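Local coordinates for squalene synthase HpnC (Alicyclobacillus acidocaldarius subsp. acidocaldarius, PDB 4HD1), which probably acts as a prenyltransferase of the squalene and phytoene synthase family, joining isoprenoid diphosphates on the route to squalene, at residues 128-141 with 158-170. Numbering follows the deposited sequence.
Sequences LRDYCRYSADPVGR and SDATCTALQVANH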
# COMPACT_ATOMS: atom_id res chain seq x y z
N LEU A 128 4.48 -11.82 -7.97
CA LEU A 128 4.02 -11.20 -6.74
C LEU A 128 4.73 -9.86 -6.51
O LEU A 128 4.08 -8.84 -6.23
CB LEU A 128 4.20 -12.13 -5.54
CG LEU A 128 3.69 -11.60 -4.20
CD1 LEU A 128 2.22 -11.21 -4.29
CD2 LEU A 128 3.92 -12.60 -3.08
N ARG A 129 6.06 -9.86 -6.63
CA ARG A 129 6.85 -8.64 -6.56
C ARG A 129 6.27 -7.58 -7.50
O ARG A 129 6.08 -6.44 -7.11
CB ARG A 129 8.31 -8.93 -6.93
CG ARG A 129 9.23 -7.72 -6.90
CD ARG A 129 10.12 -7.72 -5.68
NE ARG A 129 11.07 -6.61 -5.74
CZ ARG A 129 12.22 -6.55 -5.06
NH1 ARG A 129 12.59 -7.54 -4.27
NH2 ARG A 129 13.00 -5.49 -5.20
N ASP A 130 5.96 -7.98 -8.73
CA ASP A 130 5.43 -7.06 -9.74
C ASP A 130 4.09 -6.44 -9.34
O ASP A 130 3.85 -5.25 -9.59
CB ASP A 130 5.33 -7.73 -11.10
CG ASP A 130 5.51 -6.75 -12.24
OD1 ASP A 130 4.52 -6.49 -12.96
OD2 ASP A 130 6.63 -6.22 -12.39
N TYR A 131 3.22 -7.24 -8.73
CA TYR A 131 1.95 -6.73 -8.19
C TYR A 131 2.21 -5.65 -7.14
O TYR A 131 1.57 -4.59 -7.17
CB TYR A 131 1.11 -7.87 -7.61
CG TYR A 131 -0.14 -7.41 -6.88
CD1 TYR A 131 -1.11 -6.63 -7.51
CD2 TYR A 131 -0.36 -7.77 -5.54
CE1 TYR A 131 -2.24 -6.20 -6.84
CE2 TYR A 131 -1.50 -7.35 -4.86
CZ TYR A 131 -2.43 -6.57 -5.51
OH TYR A 131 -3.57 -6.16 -4.84
N CYS A 132 3.16 -5.91 -6.24
CA CYS A 132 3.55 -4.97 -5.19
C CYS A 132 3.98 -3.60 -5.73
O CYS A 132 3.77 -2.59 -5.07
CB CYS A 132 4.64 -5.56 -4.31
SG CYS A 132 4.06 -6.93 -3.31
N ARG A 133 4.58 -3.59 -6.92
CA ARG A 133 4.97 -2.34 -7.58
C ARG A 133 3.77 -1.43 -7.90
O ARG A 133 3.95 -0.24 -8.20
CB ARG A 133 5.77 -2.62 -8.86
CG ARG A 133 7.19 -3.10 -8.60
CD ARG A 133 7.89 -3.56 -9.87
NE ARG A 133 8.03 -2.48 -10.84
CZ ARG A 133 7.26 -2.32 -11.91
NH1 ARG A 133 6.28 -3.18 -12.18
NH2 ARG A 133 7.47 -1.30 -12.73
N TYR A 134 2.56 -1.98 -7.81
CA TYR A 134 1.34 -1.22 -8.11
C TYR A 134 0.49 -1.01 -6.86
O TYR A 134 -0.11 0.04 -6.70
CB TYR A 134 0.51 -1.90 -9.22
CG TYR A 134 1.25 -1.93 -10.54
CD1 TYR A 134 1.08 -0.91 -11.48
CD2 TYR A 134 2.14 -2.96 -10.83
CE1 TYR A 134 1.77 -0.92 -12.68
CE2 TYR A 134 2.84 -2.98 -12.03
CZ TYR A 134 2.65 -1.97 -12.95
OH TYR A 134 3.34 -2.00 -14.13
N SER A 135 0.47 -2.01 -5.99
CA SER A 135 -0.39 -1.97 -4.81
C SER A 135 0.28 -1.34 -3.59
O SER A 135 -0.40 -0.76 -2.76
CB SER A 135 -0.88 -3.37 -4.46
OG SER A 135 0.20 -4.28 -4.40
N ALA A 136 1.60 -1.47 -3.48
CA ALA A 136 2.29 -1.08 -2.24
C ALA A 136 3.25 0.07 -2.44
O ALA A 136 3.13 1.10 -1.78
CB ALA A 136 3.00 -2.28 -1.63
N ASP A 137 4.21 -0.11 -3.36
CA ASP A 137 5.24 0.90 -3.66
C ASP A 137 4.71 2.33 -3.87
O ASP A 137 5.33 3.28 -3.39
CB ASP A 137 6.07 0.51 -4.88
CG ASP A 137 6.88 -0.77 -4.68
OD1 ASP A 137 6.79 -1.39 -3.59
OD2 ASP A 137 7.61 -1.14 -5.63
N PRO A 138 3.58 2.51 -4.60
CA PRO A 138 3.23 3.91 -4.88
C PRO A 138 2.92 4.75 -3.64
O PRO A 138 3.17 5.96 -3.66
CB PRO A 138 2.03 3.79 -5.81
CG PRO A 138 2.20 2.46 -6.48
CD PRO A 138 2.74 1.58 -5.38
N VAL A 139 2.40 4.14 -2.57
CA VAL A 139 2.11 4.86 -1.33
C VAL A 139 3.38 5.48 -0.75
O VAL A 139 3.43 6.69 -0.45
CB VAL A 139 1.46 3.95 -0.27
CG1 VAL A 139 1.04 4.77 0.95
CG2 VAL A 139 0.25 3.22 -0.85
N GLY A 140 4.41 4.64 -0.61
CA GLY A 140 5.72 5.06 -0.13
C GLY A 140 6.30 6.20 -0.94
O GLY A 140 6.81 7.17 -0.37
N ARG A 141 6.19 6.11 -2.26
CA ARG A 141 6.68 7.16 -3.15
C ARG A 141 5.98 8.52 -2.95
O ARG A 141 6.64 9.57 -2.93
CB ARG A 141 6.60 6.70 -4.61
CG ARG A 141 7.56 5.55 -4.89
CD ARG A 141 7.52 5.06 -6.33
NE ARG A 141 8.65 4.16 -6.55
CZ ARG A 141 9.22 3.93 -7.73
NH1 ARG A 141 8.77 4.53 -8.83
NH2 ARG A 141 10.25 3.10 -7.81
N SER A 158 12.49 2.96 -0.41
CA SER A 158 11.08 2.99 0.00
C SER A 158 10.35 1.75 -0.52
O SER A 158 9.65 1.07 0.25
CB SER A 158 10.41 4.27 -0.49
OG SER A 158 9.00 4.20 -0.36
N ASP A 159 10.54 1.44 -1.80
CA ASP A 159 9.91 0.27 -2.42
C ASP A 159 10.26 -1.04 -1.68
O ASP A 159 9.38 -1.89 -1.48
CB ASP A 159 10.27 0.16 -3.90
CG ASP A 159 9.77 1.35 -4.73
OD1 ASP A 159 8.91 2.15 -4.27
OD2 ASP A 159 10.26 1.48 -5.88
N ALA A 160 11.52 -1.19 -1.26
CA ALA A 160 11.91 -2.38 -0.50
C ALA A 160 11.03 -2.53 0.74
O ALA A 160 10.57 -3.63 1.05
CB ALA A 160 13.39 -2.33 -0.13
N THR A 161 10.79 -1.42 1.43
CA THR A 161 9.98 -1.43 2.66
C THR A 161 8.50 -1.65 2.38
O THR A 161 7.86 -2.52 3.01
CB THR A 161 10.17 -0.12 3.45
OG1 THR A 161 11.56 0.05 3.73
CG2 THR A 161 9.40 -0.17 4.76
N CYS A 162 7.94 -0.86 1.46
CA CYS A 162 6.53 -1.01 1.09
C CYS A 162 6.22 -2.45 0.62
O CYS A 162 5.25 -3.05 1.07
CB CYS A 162 6.12 0.06 0.07
SG CYS A 162 5.87 1.69 0.81
N THR A 163 7.08 -3.01 -0.23
CA THR A 163 6.95 -4.41 -0.67
C THR A 163 7.08 -5.41 0.48
O THR A 163 6.28 -6.36 0.58
CB THR A 163 7.95 -4.74 -1.79
OG1 THR A 163 7.62 -3.99 -2.96
CG2 THR A 163 7.94 -6.23 -2.13
N ALA A 164 8.08 -5.21 1.34
CA ALA A 164 8.26 -6.07 2.50
C ALA A 164 6.98 -6.11 3.32
O ALA A 164 6.54 -7.18 3.75
CB ALA A 164 9.42 -5.58 3.36
N LEU A 165 6.37 -4.95 3.51
CA LEU A 165 5.18 -4.81 4.32
C LEU A 165 3.98 -5.55 3.73
O LEU A 165 3.25 -6.26 4.45
CB LEU A 165 4.86 -3.33 4.53
CG LEU A 165 4.07 -2.84 5.75
CD1 LEU A 165 4.45 -3.55 7.04
CD2 LEU A 165 4.29 -1.35 5.89
N GLN A 166 3.78 -5.42 2.42
CA GLN A 166 2.70 -6.12 1.75
C GLN A 166 2.89 -7.64 1.82
O GLN A 166 1.93 -8.38 2.04
CB GLN A 166 2.51 -5.66 0.31
CG GLN A 166 1.27 -6.31 -0.31
CD GLN A 166 0.79 -5.64 -1.57
OE1 GLN A 166 0.45 -4.46 -1.57
NE2 GLN A 166 0.72 -6.40 -2.66
N VAL A 167 4.12 -8.11 1.63
CA VAL A 167 4.37 -9.55 1.72
C VAL A 167 4.08 -10.05 3.14
O VAL A 167 3.32 -11.00 3.31
CB VAL A 167 5.78 -9.95 1.25
CG1 VAL A 167 6.04 -11.42 1.54
CG2 VAL A 167 5.94 -9.68 -0.24
N ALA A 168 4.64 -9.39 4.15
CA ALA A 168 4.36 -9.73 5.55
C ALA A 168 2.86 -9.86 5.81
O ALA A 168 2.41 -10.83 6.43
CB ALA A 168 4.98 -8.70 6.49
N ASN A 169 2.09 -8.88 5.32
CA ASN A 169 0.64 -8.89 5.44
C ASN A 169 -0.05 -10.02 4.67
O ASN A 169 -0.97 -10.64 5.20
CB ASN A 169 0.04 -7.54 5.06
CG ASN A 169 0.19 -6.52 6.16
OD1 ASN A 169 -0.39 -6.67 7.23
ND2 ASN A 169 1.00 -5.50 5.92
N HIS A 170 0.40 -10.28 3.45
CA HIS A 170 -0.09 -11.43 2.68
C HIS A 170 0.09 -12.71 3.45
O HIS A 170 -0.83 -13.53 3.53
CB HIS A 170 0.62 -11.54 1.34
CG HIS A 170 0.10 -10.60 0.28
ND1 HIS A 170 -1.21 -10.27 0.17
CD2 HIS A 170 0.76 -9.94 -0.76
CE1 HIS A 170 -1.37 -9.43 -0.87
NE2 HIS A 170 -0.17 -9.23 -1.44
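Arg141 meets Asp159 side-on, NE and NH2 each taking one carboxylate oxygen, an example of how an acidic side chain between helices has both its oxygens satisfied by one guanidinium. NH2 lies 2.5 Å from Asp159 OD2 and NE 3.1 Å from Asp159 OD1; both oxygens use their syn lone pairs, and the two flat groups are nearly coplanar, 18° apart. The arginine chain runs extended from CG to NE, which carries the guanidinium out to the carboxylate. A leucine in its place would probably leave the Asp159 carboxylate without its countercharge, next to a second acid. That acid, Asp137, stacks its carboxylate on the one of Asp159, the planes 2° apart and OD2 to OD2 3.7 Å, so the arginine is likely to ease the mutual repulsion. Asp137 OD1 has a donor of its own, Thr163 OG1 at 2.8 Å, arriving on the syn side. In this all-helical fold of the squalene and phytoene synthase family, the kink between helices 125-135 and 137-146 rests against helix 152-172, and Gly140 lets the helices close: its CA lies 3.5 Å from Cys162 SG and also touches Ser158 OG. Beyond the kink, Gln166, its CG anti to the backbone N (chi1 -173°), extends its amide to Ser135, NE2 donating in the amide plane to OG at 2.8 Å. The same NE2 reaches His170 NE2 in a weak bond and lies 3.4 Å from Cys132 SG. Ser135 OG sits over the centre of the Tyr131 ring, while the imidazole of His170 stacks with Tyr184.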